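Local coordinates for mitochondrial association factor 1 (Toxoplasma gondii, PDB 6BXS), which is encoded at a locus required for direct manipulation of host mitochondria and carries a macro domain, a fold that in many relatives binds ADP-ribose, at residues Ala50-Gly58 and Thr140-Phe148; Tyr182-Leu191 and Ile233-Ala244. One frame throughout, in Å; residues are numbered along the deposited sequence.

Interaction 1. Residues Ala50-Gly58 and Thr140-Phe148; sequences AGTYGLFIG and TGKNVGATF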
ATOM      1  N   ALA A  50      -3.885  -0.381  -3.701  1.00 21.24           N
ATOM      2  CA  ALA A  50      -5.048  -1.048  -3.128  1.00 22.13           C
ATOM      3  C   ALA A  50      -5.334  -2.306  -3.940  1.00 19.87           C
ATOM      4  O   ALA A  50      -6.077  -2.272  -4.921  1.00 23.81           O
ATOM      5  CB  ALA A  50      -6.253  -0.125  -3.113  1.00 23.69           C
ATOM      6  N   GLY A  51      -4.734  -3.414  -3.517  1.00 20.40           N
ATOM      7  CA  GLY A  51      -4.709  -4.633  -4.302  1.00 22.88           C
ATOM      8  C   GLY A  51      -6.003  -5.420  -4.313  1.00 23.18           C
ATOM      9  O   GLY A  51      -6.916  -5.162  -3.531  1.00 20.79           O
ATOM     10  N   THR A  52      -6.062  -6.395  -5.213  1.00 22.95           N
ATOM     11  CA  THR A  52      -7.215  -7.275  -5.346  1.00 23.80           C
ATOM     12  C   THR A  52      -6.949  -8.595  -4.632  1.00 20.64           C
ATOM     13  O   THR A  52      -5.800  -8.961  -4.393  1.00 19.11           O
ATOM     14  CB  THR A  52      -7.535  -7.558  -6.823  1.00 22.08           C
ATOM     15  OG1 THR A  52      -6.401  -8.178  -7.435  1.00 22.18           O
ATOM     16  CG2 THR A  52      -7.863  -6.266  -7.565  1.00 28.83           C
ATOM     17  N   TYR A  53      -8.017  -9.311  -4.304  1.00 21.77           N
ATOM     18  CA  TYR A  53      -7.903 -10.594  -3.624  1.00 23.21           C
ATOM     19  C   TYR A  53      -7.234 -11.645  -4.511  1.00 21.09           C
ATOM     20  O   TYR A  53      -6.711 -12.642  -4.013  1.00 24.03           O
ATOM     21  CB  TYR A  53      -9.289 -11.065  -3.178  1.00 24.73           C
ATOM     22  CG  TYR A  53      -9.986 -10.056  -2.290  1.00 21.93           C
ATOM     23  CD1 TYR A  53      -9.454  -9.717  -1.053  1.00 23.23           C
ATOM     24  CD2 TYR A  53     -11.164  -9.434  -2.689  1.00 24.81           C
ATOM     25  CE1 TYR A  53     -10.072  -8.791  -0.236  1.00 20.20           C
ATOM     26  CE2 TYR A  53     -11.793  -8.505  -1.874  1.00 23.66           C
ATOM     27  CZ  TYR A  53     -11.240  -8.186  -0.649  1.00 22.40           C
ATOM     28  OH  TYR A  53     -11.854  -7.265   0.168  1.00 22.91           O
ATOM     29  N   GLY A  54      -7.242 -11.407  -5.820  1.00 21.70           N
ATOM     30  CA  GLY A  54      -6.578 -12.288  -6.766  1.00 22.69           C
ATOM     31  C   GLY A  54      -5.121 -11.923  -7.006  1.00 25.92           C
ATOM     32  O   GLY A  54      -4.414 -12.630  -7.724  1.00 21.80           O
ATOM     33  N   LEU A  55      -4.685 -10.809  -6.421  1.00 20.07           N
ATOM     34  CA  LEU A  55      -3.272 -10.412  -6.401  1.00 20.20           C
ATOM     35  C   LEU A  55      -2.698  -9.990  -7.759  1.00 21.14           C
ATOM     36  O   LEU A  55      -1.492 -10.105  -7.975  1.00 21.98           O
ATOM     37  CB  LEU A  55      -2.411 -11.550  -5.840  1.00 21.83           C
ATOM     38  CG  LEU A  55      -2.840 -12.185  -4.516  1.00 17.57           C
ATOM     39  CD1 LEU A  55      -1.827 -13.245  -4.098  1.00 21.04           C
ATOM     40  CD2 LEU A  55      -2.999 -11.134  -3.431  1.00 21.55           C
ATOM     41  N   PHE A  56      -3.538  -9.485  -8.659  1.00 21.44           N
ATOM     42  CA  PHE A  56      -3.055  -8.994  -9.952  1.00 21.81           C
ATOM     43  C   PHE A  56      -2.959  -7.468  -9.967  1.00 20.33           C
ATOM     44  O   PHE A  56      -3.700  -6.785  -9.263  1.00 20.85           O
ATOM     45  CB  PHE A  56      -3.971  -9.454 -11.088  1.00 25.92           C
ATOM     46  CG  PHE A  56      -5.285  -8.737 -11.125  1.00 27.77           C
ATOM     47  CD1 PHE A  56      -5.424  -7.548 -11.823  1.00 31.94           C
ATOM     48  CD2 PHE A  56      -6.382  -9.248 -10.460  1.00 29.70           C
ATOM     49  CE1 PHE A  56      -6.631  -6.882 -11.849  1.00 33.18           C
ATOM     50  CE2 PHE A  56      -7.590  -8.581 -10.484  1.00 34.14           C
ATOM     51  CZ  PHE A  56      -7.715  -7.400 -11.182  1.00 33.48           C
ATOM     52  N   ILE A  57      -2.049  -6.948 -10.784  1.00 20.48           N
ATOM     53  CA  ILE A  57      -1.968  -5.518 -11.049  1.00 23.52           C
ATOM     54  C   ILE A  57      -2.673  -5.214 -12.366  1.00 20.45           C
ATOM     55  O   ILE A  57      -2.229  -5.636 -13.435  1.00 25.71           O
ATOM     56  CB  ILE A  57      -0.508  -5.031 -11.101  1.00 20.45           C
ATOM     57  CG1 ILE A  57       0.129  -5.156  -9.713  1.00 22.72           C
ATOM     58  CG2 ILE A  57      -0.442  -3.577 -11.574  1.00 22.20           C
ATOM     59  CD1 ILE A  57       1.628  -4.951  -9.696  1.00 22.86           C
ATOM     60  N   GLY A  58      -3.773  -4.474 -12.278  1.00 29.47           N
ATOM     61  CA  GLY A  58      -4.607  -4.189 -13.431  1.00 27.01           C
ATOM     62  C   GLY A  58      -6.007  -3.827 -12.987  1.00 31.45           C
ATOM     63  O   GLY A  58      -6.216  -3.412 -11.845  1.00 33.06           O
ATOM     64  N   THR A 140     -13.999 -11.709   4.801  1.00 24.82           N
ATOM     65  CA  THR A 140     -13.045 -10.627   4.557  1.00 26.47           C
ATOM     66  C   THR A 140     -12.532 -10.610   3.119  1.00 24.21           C
ATOM     67  O   THR A 140     -12.092  -9.572   2.623  1.00 26.65           O
ATOM     68  CB  THR A 140     -11.818 -10.728   5.484  1.00 22.66           C
ATOM     69  OG1 THR A 140     -11.034 -11.871   5.117  1.00 22.37           O
ATOM     70  CG2 THR A 140     -12.241 -10.837   6.944  1.00 24.82           C
ATOM     71  N   GLY A 141     -12.595 -11.762   2.458  1.00 23.51           N
ATOM     72  CA  GLY A 141     -11.913 -11.965   1.192  1.00 23.86           C
ATOM     73  C   GLY A 141     -10.615 -12.699   1.466  1.00 25.12           C
ATOM     74  O   GLY A 141     -10.150 -12.716   2.608  1.00 21.31           O
ATOM     75  N   LYS A 142     -10.030 -13.309   0.438  1.00 24.57           N
ATOM     76  CA  LYS A 142      -8.833 -14.122   0.630  1.00 24.89           C
ATOM     77  C   LYS A 142      -7.566 -13.299   0.394  1.00 23.01           C
ATOM     78  O   LYS A 142      -7.587 -12.298  -0.321  1.00 23.77           O
ATOM     79  CB  LYS A 142      -8.864 -15.350  -0.290  1.00 31.12           C
ATOM     80  CG  LYS A 142      -8.198 -15.171  -1.645  1.00 30.28           C
ATOM     81  CD  LYS A 142      -8.325 -16.436  -2.487  1.00 41.56           C
ATOM     82  CE  LYS A 142      -7.734 -16.249  -3.878  1.00 43.01           C
ATOM     83  NZ  LYS A 142      -8.481 -15.234  -4.676  1.00 44.82           N
ATOM     84  N   ASN A 143      -6.474 -13.737   1.017  1.00 18.74           N
ATOM     85  CA  ASN A 143      -5.168 -13.080   0.924  1.00 24.21           C
ATOM     86  C   ASN A 143      -5.151 -11.700   1.575  1.00 23.72           C
ATOM     87  O   ASN A 143      -4.307 -10.865   1.251  1.00 20.89           O
ATOM     88  CB  ASN A 143      -4.719 -12.959  -0.534  1.00 20.77           C
ATOM     89  CG  ASN A 143      -4.699 -14.292  -1.249  1.00 23.16           C
ATOM     90  OD1 ASN A 143      -4.385 -15.322  -0.655  1.00 16.72           O
ATOM     91  ND2 ASN A 143      -5.036 -14.279  -2.533  1.00 22.84           N
ATOM     92  N   VAL A 144      -6.075 -11.467   2.500  1.00 22.44           N
ATOM     93  CA  VAL A 144      -6.116 -10.208   3.235  1.00 23.13           C
ATOM     94  C   VAL A 144      -4.897 -10.092   4.141  1.00 23.31           C
ATOM     95  O   VAL A 144      -4.491 -11.066   4.773  1.00 21.09           O
ATOM     96  CB  VAL A 144      -7.398 -10.092   4.081  1.00 25.12           C
ATOM     97  CG1 VAL A 144      -7.349  -8.864   4.983  1.00 24.07           C
ATOM     98  CG2 VAL A 144      -8.621 -10.039   3.178  1.00 25.07           C
ATOM     99  N   GLY A 145      -4.322  -8.894   4.201  1.00 24.88           N
ATOM    100  CA  GLY A 145      -3.136  -8.649   5.000  1.00 21.23           C
ATOM    101  C   GLY A 145      -1.856  -8.943   4.240  1.00 23.66           C
ATOM    102  O   GLY A 145      -0.763  -8.610   4.700  1.00 24.10           O
ATOM    103  N   ALA A 146      -1.986  -9.577   3.079  1.00 23.16           N
ATOM    104  CA  ALA A 146      -0.835  -9.857   2.231  1.00 22.73           C
ATOM    105  C   ALA A 146      -0.247  -8.550   1.722  1.00 22.84           C
ATOM    106  O   ALA A 146      -0.954  -7.739   1.127  1.00 22.55           O
ATOM    107  CB  ALA A 146      -1.228 -10.754   1.070  1.00 22.34           C
ATOM    108  N   THR A 147       1.046  -8.355   1.961  1.00 24.19           N
ATOM    109  CA  THR A 147       1.730  -7.129   1.571  1.00 18.79           C
ATOM    110  C   THR A 147       2.969  -7.448   0.743  1.00 20.24           C
ATOM    111  O   THR A 147       3.799  -8.267   1.135  1.00 19.58           O
ATOM    112  CB  THR A 147       2.141  -6.296   2.800  1.00 25.28           C
ATOM    113  OG1 THR A 147       0.978  -5.987   3.579  1.00 28.01           O
ATOM    114  CG2 THR A 147       2.820  -5.002   2.372  1.00 21.23           C
ATOM    115  N   PHE A 148       3.080  -6.786  -0.405  1.00 18.19           N
ATOM    116  CA  PHE A 148       4.201  -6.982  -1.310  1.00 16.24           C
ATOM    117  C   PHE A 148       4.938  -5.667  -1.539  1.00 20.12           C
ATOM    118  O   PHE A 148       4.338  -4.594  -1.487  1.00 23.20           O
ATOM    119  CB  PHE A 148       3.711  -7.558  -2.641  1.00 19.62           C
ATOM    120  CG  PHE A 148       2.827  -8.763  -2.485  1.00 16.84           C
ATOM    121  CD1 PHE A 148       1.454  -8.619  -2.378  1.00 19.18           C
ATOM    122  CD2 PHE A 148       3.369 -10.035  -2.434  1.00 20.63           C
ATOM    123  CE1 PHE A 148       0.639  -9.720  -2.227  1.00 20.73           C
ATOM    124  CE2 PHE A 148       2.557 -11.143  -2.282  1.00 20.56           C
ATOM    125  CZ  PHE A 148       1.191 -10.987  -2.179  1.00 23.74           C
TER

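Interaction 2. Residues Tyr182-Leu191 and Ile233-Ala244; sequences YNMAYKATML and IGRANAVAVEAA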
ATOM      1  N   TYR A 182     -13.166  -7.312  10.774  1.00 23.46           N
ATOM      2  CA  TYR A 182     -12.729  -6.230   9.899  1.00 22.58           C
ATOM      3  C   TYR A 182     -11.595  -5.425  10.529  1.00 26.17           C
ATOM      4  O   TYR A 182     -10.546  -5.231   9.913  1.00 25.15           O
ATOM      5  CB  TYR A 182     -13.905  -5.307   9.574  1.00 23.92           C
ATOM      6  CG  TYR A 182     -13.583  -4.243   8.552  1.00 21.61           C
ATOM      7  CD1 TYR A 182     -13.659  -4.516   7.195  1.00 20.45           C
ATOM      8  CD2 TYR A 182     -13.203  -2.966   8.941  1.00 23.51           C
ATOM      9  CE1 TYR A 182     -13.366  -3.551   6.254  1.00 23.85           C
ATOM     10  CE2 TYR A 182     -12.909  -1.990   8.005  1.00 23.01           C
ATOM     11  CZ  TYR A 182     -12.993  -2.290   6.661  1.00 21.90           C
ATOM     12  OH  TYR A 182     -12.701  -1.329   5.720  1.00 23.47           O
ATOM     13  N   ASN A 183     -11.813  -4.957  11.754  1.00 23.98           N
ATOM     14  CA  ASN A 183     -10.812  -4.165  12.464  1.00 26.73           C
ATOM     15  C   ASN A 183      -9.515  -4.942  12.652  1.00 28.76           C
ATOM     16  O   ASN A 183      -8.424  -4.404  12.474  1.00 25.62           O
ATOM     17  CB  ASN A 183     -11.348  -3.719  13.827  1.00 25.08           C
ATOM     18  CG  ASN A 183     -12.447  -2.677  13.714  1.00 32.68           C
ATOM     19  OD1 ASN A 183     -12.504  -1.916  12.747  1.00 30.35           O
ATOM     20  ND2 ASN A 183     -13.321  -2.633  14.712  1.00 32.78           N
ATOM     21  N   MET A 184      -9.648  -6.214  13.009  1.00 27.61           N
ATOM     22  CA  MET A 184      -8.498  -7.082  13.222  1.00 27.79           C
ATOM     23  C   MET A 184      -7.697  -7.270  11.929  1.00 28.66           C
ATOM     24  O   MET A 184      -6.466  -7.238  11.943  1.00 25.28           O
ATOM     25  CB  MET A 184      -8.968  -8.434  13.759  1.00 37.43           C
ATOM     26  CG  MET A 184      -7.920  -9.207  14.534  1.00 46.78           C
ATOM     27  SD  MET A 184      -8.646 -10.562  15.484  1.00 61.27           S
ATOM     28  CE  MET A 184      -9.615  -9.688  16.710  1.00 45.52           C
ATOM     29  N   ALA A 185      -8.399  -7.456  10.814  1.00 22.81           N
ATOM     30  CA  ALA A 185      -7.754  -7.633   9.514  1.00 22.83           C
ATOM     31  C   ALA A 185      -7.100  -6.333   9.048  1.00 22.73           C
ATOM     32  O   ALA A 185      -6.029  -6.347   8.440  1.00 21.65           O
ATOM     33  CB  ALA A 185      -8.768  -8.119   8.478  1.00 24.73           C
ATOM     34  N   TYR A 186      -7.751  -5.211   9.341  1.00 21.68           N
ATOM     35  CA  TYR A 186      -7.253  -3.899   8.936  1.00 24.39           C
ATOM     36  C   TYR A 186      -5.939  -3.570   9.645  1.00 23.29           C
ATOM     37  O   TYR A 186      -5.009  -3.042   9.035  1.00 21.52           O
ATOM     38  CB  TYR A 186      -8.291  -2.811   9.232  1.00 23.81           C
ATOM     39  CG  TYR A 186      -8.278  -1.657   8.246  1.00 20.94           C
ATOM     40  CD1 TYR A 186      -7.212  -0.766   8.195  1.00 19.15           C
ATOM     41  CD2 TYR A 186      -9.337  -1.457   7.372  1.00 21.57           C
ATOM     42  CE1 TYR A 186      -7.203   0.290   7.293  1.00 19.59           C
ATOM     43  CE2 TYR A 186      -9.336  -0.408   6.470  1.00 21.96           C
ATOM     44  CZ  TYR A 186      -8.269   0.463   6.436  1.00 21.71           C
ATOM     45  OH  TYR A 186      -8.274   1.507   5.538  1.00 22.22           O
ATOM     46  N   LYS A 187      -5.871  -3.877  10.937  1.00 24.12           N
ATOM     47  CA  LYS A 187      -4.653  -3.656  11.710  1.00 24.58           C
ATOM     48  C   LYS A 187      -3.524  -4.548  11.207  1.00 24.60           C
ATOM     49  O   LYS A 187      -2.382  -4.108  11.081  1.00 22.72           O
ATOM     50  CB  LYS A 187      -4.902  -3.921  13.194  1.00 31.31           C
ATOM     51  CG  LYS A 187      -5.878  -2.956  13.838  1.00 41.36           C
ATOM     52  CD  LYS A 187      -6.320  -3.460  15.200  1.00 61.81           C
ATOM     53  CE  LYS A 187      -7.379  -2.562  15.811  1.00 50.23           C
ATOM     54  NZ  LYS A 187      -8.208  -3.264  16.823  1.00 55.01           N
ATOM     55  N   ALA A 188      -3.857  -5.806  10.932  1.00 23.33           N
ATOM     56  CA  ALA A 188      -2.905  -6.764  10.378  1.00 23.97           C
ATOM     57  C   ALA A 188      -2.347  -6.265   9.051  1.00 20.12           C
ATOM     58  O   ALA A 188      -1.166  -6.439   8.755  1.00 22.04           O
ATOM     59  CB  ALA A 188      -3.571  -8.118  10.192  1.00 22.00           C
ATOM     60  N   THR A 189      -3.212  -5.645   8.254  1.00 18.49           N
ATOM     61  CA  THR A 189      -2.818  -5.115   6.955  1.00 21.16           C
ATOM     62  C   THR A 189      -1.845  -3.943   7.110  1.00 23.43           C
ATOM     63  O   THR A 189      -0.833  -3.867   6.411  1.00 22.24           O
ATOM     64  CB  THR A 189      -4.045  -4.655   6.144  1.00 23.16           C
ATOM     65  OG1 THR A 189      -4.936  -5.762   5.953  1.00 24.37           O
ATOM     66  CG2 THR A 189      -3.629  -4.112   4.783  1.00 22.43           C
ATOM     67  N   MET A 190      -2.155  -3.026   8.022  1.00 20.93           N
ATOM     68  CA  MET A 190      -1.294  -1.869   8.249  1.00 18.27           C
ATOM     69  C   MET A 190       0.051  -2.300   8.823  1.00 19.14           C
ATOM     70  O   MET A 190       1.084  -1.719   8.492  1.00 21.55           O
ATOM     71  CB  MET A 190      -1.968  -0.864   9.183  1.00 20.23           C
ATOM     72  CG  MET A 190      -1.283   0.499   9.217  1.00 20.70           C
ATOM     73  SD  MET A 190      -1.228   1.306   7.601  1.00 24.98           S
ATOM     74  CE  MET A 190      -2.972   1.567   7.290  1.00 20.74           C
ATOM     75  N   LEU A 191       0.037  -3.315   9.682  1.00 20.34           N
ATOM     76  CA  LEU A 191       1.274  -3.894  10.195  1.00 22.71           C
ATOM     77  C   LEU A 191       2.109  -4.480   9.059  1.00 22.01           C
ATOM     78  O   LEU A 191       3.338  -4.425   9.086  1.00 25.54           O
ATOM     79  CB  LEU A 191       0.979  -4.980  11.234  1.00 23.81           C
ATOM     80  CG  LEU A 191       0.566  -4.543  12.642  1.00 22.56           C
ATOM     81  CD1 LEU A 191       0.302  -5.765  13.507  1.00 25.20           C
ATOM     82  CD2 LEU A 191       1.627  -3.663  13.286  1.00 22.09           C
ATOM     83  N   ILE A 233     -14.507   2.992   8.517  1.00 26.74           N
ATOM     84  CA  ILE A 233     -13.270   2.667   7.815  1.00 28.45           C
ATOM     85  C   ILE A 233     -12.168   3.660   8.176  1.00 23.73           C
ATOM     86  O   ILE A 233     -10.997   3.290   8.282  1.00 26.40           O
ATOM     87  CB  ILE A 233     -13.489   2.646   6.290  1.00 24.41           C
ATOM     88  CG1 ILE A 233     -14.468   1.522   5.934  1.00 26.88           C
ATOM     89  CG2 ILE A 233     -12.157   2.471   5.554  1.00 25.46           C
ATOM     90  CD1 ILE A 233     -14.716   1.330   4.453  1.00 30.90           C
ATOM     91  N   GLY A 234     -12.544   4.921   8.359  1.00 27.06           N
ATOM     92  CA  GLY A 234     -11.606   5.934   8.808  1.00 25.26           C
ATOM     93  C   GLY A 234     -11.064   5.604  10.187  1.00 26.87           C
ATOM     94  O   GLY A 234      -9.870   5.755  10.450  1.00 26.25           O
ATOM     95  N   ARG A 235     -11.949   5.144  11.065  1.00 27.55           N
ATOM     96  CA  ARG A 235     -11.566   4.763  12.420  1.00 25.40           C
ATOM     97  C   ARG A 235     -10.694   3.508  12.417  1.00 29.59           C
ATOM     98  O   ARG A 235      -9.727   3.413  13.170  1.00 24.08           O
ATOM     99  CB  ARG A 235     -12.810   4.530  13.278  1.00 25.50           C
ATOM    100  CG  ARG A 235     -13.680   5.765  13.469  1.00 29.54           C
ATOM    101  CD  ARG A 235     -12.943   6.873  14.197  1.00 36.94           C
ATOM    102  NE  ARG A 235     -12.359   6.403  15.455  1.00 33.84           N
ATOM    103  CZ  ARG A 235     -11.068   6.468  15.777  1.00 34.34           C
ATOM    104  NH1 ARG A 235     -10.664   5.999  16.949  1.00 33.59           N
ATOM    105  NH2 ARG A 235     -10.172   6.998  14.949  1.00 34.56           N
ATOM    106  N   ALA A 236     -11.045   2.545  11.569  1.00 28.46           N
ATOM    107  CA  ALA A 236     -10.271   1.315  11.443  1.00 23.41           C
ATOM    108  C   ALA A 236      -8.854   1.626  10.968  1.00 22.58           C
ATOM    109  O   ALA A 236      -7.879   1.069  11.472  1.00 24.25           O
ATOM    110  CB  ALA A 236     -10.952   0.357  10.488  1.00 26.35           C
ATOM    111  N   ASN A 237      -8.756   2.521   9.992  1.00 21.51           N
ATOM    112  CA  ASN A 237      -7.467   2.943   9.462  1.00 22.69           C
ATOM    113  C   ASN A 237      -6.654   3.713  10.498  1.00 22.63           C
ATOM    114  O   ASN A 237      -5.465   3.461  10.674  1.00 19.56           O
ATOM    115  CB  ASN A 237      -7.662   3.803   8.212  1.00 22.23           C
ATOM    116  CG  ASN A 237      -6.363   4.401   7.708  1.00 23.27           C
ATOM    117  OD1 ASN A 237      -5.538   3.709   7.110  1.00 23.29           O
ATOM    118  ND2 ASN A 237      -6.174   5.695   7.945  1.00 23.29           N
ATOM    119  N   ALA A 238      -7.302   4.648  11.183  1.00 22.87           N
ATOM    120  CA  ALA A 238      -6.631   5.460  12.193  1.00 24.88           C
ATOM    121  C   ALA A 238      -6.043   4.587  13.295  1.00 24.64           C
ATOM    122  O   ALA A 238      -4.874   4.725  13.647  1.00 19.34           O
ATOM    123  CB  ALA A 238      -7.596   6.475  12.780  1.00 23.28           C
ATOM    124  N   VAL A 239      -6.854   3.681  13.829  1.00 21.71           N
ATOM    125  CA  VAL A 239      -6.410   2.791  14.895  1.00 24.87           C
ATOM    126  C   VAL A 239      -5.321   1.836  14.401  1.00 23.85           C
ATOM    127  O   VAL A 239      -4.392   1.508  15.141  1.00 19.28           O
ATOM    128  CB  VAL A 239      -7.597   1.986  15.469  1.00 29.54           C
ATOM    129  CG1 VAL A 239      -7.119   0.892  16.413  1.00 31.82           C
ATOM    130  CG2 VAL A 239      -8.557   2.917  16.195  1.00 31.41           C
ATOM    131  N   ALA A 240      -5.435   1.390  13.153  1.00 22.74           N
ATOM    132  CA  ALA A 240      -4.432   0.504  12.572  1.00 22.37           C
ATOM    133  C   ALA A 240      -3.098   1.228  12.418  1.00 20.71           C
ATOM    134  O   ALA A 240      -2.036   0.645  12.639  1.00 21.10           O
ATOM    135  CB  ALA A 240      -4.904  -0.029  11.227  1.00 21.51           C
ATOM    136  N   VAL A 241      -3.158   2.497  12.031  1.00 19.04           N
ATOM    137  CA  VAL A 241      -1.956   3.309  11.888  1.00 20.61           C
ATOM    138  C   VAL A 241      -1.282   3.525  13.245  1.00 21.64           C
ATOM    139  O   VAL A 241      -0.060   3.437  13.353  1.00 21.56           O
ATOM    140  CB  VAL A 241      -2.280   4.672  11.240  1.00 22.39           C
ATOM    141  CG1 VAL A 241      -1.118   5.654  11.401  1.00 22.59           C
ATOM    142  CG2 VAL A 241      -2.613   4.489   9.761  1.00 18.57           C
ATOM    143  N   GLU A 242      -2.079   3.812  14.271  1.00 22.05           N
ATOM    144  CA  GLU A 242      -1.552   4.016  15.620  1.00 26.16           C
ATOM    145  C   GLU A 242      -0.787   2.793  16.109  1.00 23.04           C
ATOM    146  O   GLU A 242       0.305   2.916  16.667  1.00 19.42           O
ATOM    147  CB  GLU A 242      -2.683   4.337  16.603  1.00 29.93           C
ATOM    148  CG  GLU A 242      -3.310   5.713  16.423  1.00 30.49           C
ATOM    149  CD  GLU A 242      -4.471   5.953  17.374  1.00 31.00           C
ATOM    150  OE1 GLU A 242      -4.218   6.291  18.550  1.00 33.21           O
ATOM    151  OE2 GLU A 242      -5.635   5.803  16.947  1.00 31.72           O
ATOM    152  N   ALA A 243      -1.364   1.615  15.890  1.00 21.26           N
ATOM    153  CA  ALA A 243      -0.762   0.368  16.348  1.00 20.58           C
ATOM    154  C   ALA A 243       0.533   0.076  15.600  1.00 21.62           C
ATOM    155  O   ALA A 243       1.504  -0.395  16.191  1.00 20.99           O
ATOM    156  CB  ALA A 243      -1.742  -0.786  16.176  1.00 22.88           C
ATOM    157  N   ALA A 244       0.538   0.353  14.299  1.00 20.28           N
ATOM    158  CA  ALA A 244       1.704   0.094  13.462  1.00 16.56           C
ATOM    159  C   ALA A 244       2.871   1.008  13.826  1.00 22.41           C
ATOM    160  O   ALA A 244       4.015   0.562  13.892  1.00 19.57           O
ATOM    161  CB  ALA A 244       1.345   0.259  11.995  1.00 19.29           C
TER
HETATM  162  O   HOH W   1      -1.932  -2.095  13.031  1.00 23.86           O

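Interaction 1. Residues Ala50-Gly58 and Thr140-Phe148
The type I beta turn from T52 to L55, in the loop between strand 45-50 and helix 61-76, meets the end of helix 137-140 through Y53 and G141. CA of G141 lies over one face of the Y53 ring, 4.1 Å from its centroid in a CH-pi contact. G141 leaves the helix with positive phi, which glycine adopts readily, and its lack of a side chain lets the backbone sit against the ring. V144 touches the ring obliquely, CG2 to CE1 at 3.9 Å, while K142 O lies near the ring plane at its edge. The phenol OH of Y53 bonds to A172 O. In ligand-binding macro domains, a loop in this place between a central strand and a helix commonly lines the ADP-ribose pocket. Here its turn presents Y53 O to two donors. ND2 of N143 bonds to it at 2.8 Å, nearly along the C=O axis (162°), with the oxygen lying somewhat out of the N143 amide plane. The ammonium group of K142 comes instead from above the carbonyl plane, NZ to Y53 O at 3.2 Å, after a chain that bends only at chi4 (-65°). N143 has left-handed backbone angles, which asparagine tolerates well, and starts the type II turn that ends at A146; glycine suits the positive phi of G145 within it. L55 crosses N143 at about a right angle, its CG 3.6 Å from ND2, and its CD2 rests obliquely on F148 CE1 at 4.1 Å. Neighbouring V171 also packs on both Y53 and L55.

Interaction 2. Residues Tyr182-Leu191 and Ile233-Ala244
The M190 side chain leaves its helix with CG trans to the backbone N (chi1 -167°) and then folds at chi2 and chi3, curling over helix 230-248. Its CE ends 3.3 Å from OD1 of N237 and 3.8 Å from CG2 of V241. An unbranched, flexible thioether suits this knob, which fills the hole made by N237, A240, V241 and A244. One turn earlier, Y186 is the second knob, among I233, A236, N237 and A240. CB of A236 lies over one face of its ring, 4.2 Å from the centroid and 23° off the normal, a CH-pi contact, while CE1 reaches 3.4 Å from CA of N237. The phenol OH of Y186 bonds to L219 O, so this large residue packs by its ring and places its polar end on a loop. Y182 puts its CZ at the edge of the Y186 ring; its OH sits 3.4 Å from CG1 of I233, and R228 makes a cation-pi contact with the Y182 ring. These knobs-into-holes join helices 179-202 and 230-248, whose segments 182-191 and 233-244 cross at -46°. Small A236, A240 and A244 line the facing side, and A240 lets the backbones come close, its CA 4.3 Å from that of K187. Towards the surface the aliphatic chain of K187 runs past V239. With no direct hydrogen bond across the pair, van der Waals packing carries most of the contact; one water donates to both K187 O and A240 O, carbonyls that already accept from their own helices, so it bridges the backbones without breaking either helix.

From the N terminus, the chain runs through strand 45-50 into the loop of interaction 1, then through helices 61-76 and 83-103 and strands 109-111 and 120-126 before residues 140-148 close that contact. Strand 147-152 and its neighbour 166-170 follow, and only then does helix 179-202 open interaction 2, which helix 230-248 closes after strand 213-216. The two closures therefore stand in series, neither nested nor crossed. Interaction 1 ties the loop after central strand 45-50 to the turn leading into strand 147-152; interaction 2 pairs helices, the second of which packs on strand 253-256. Their centres are about 16 Å apart, yet they meet where V144 and G145 pack against A185 and T189.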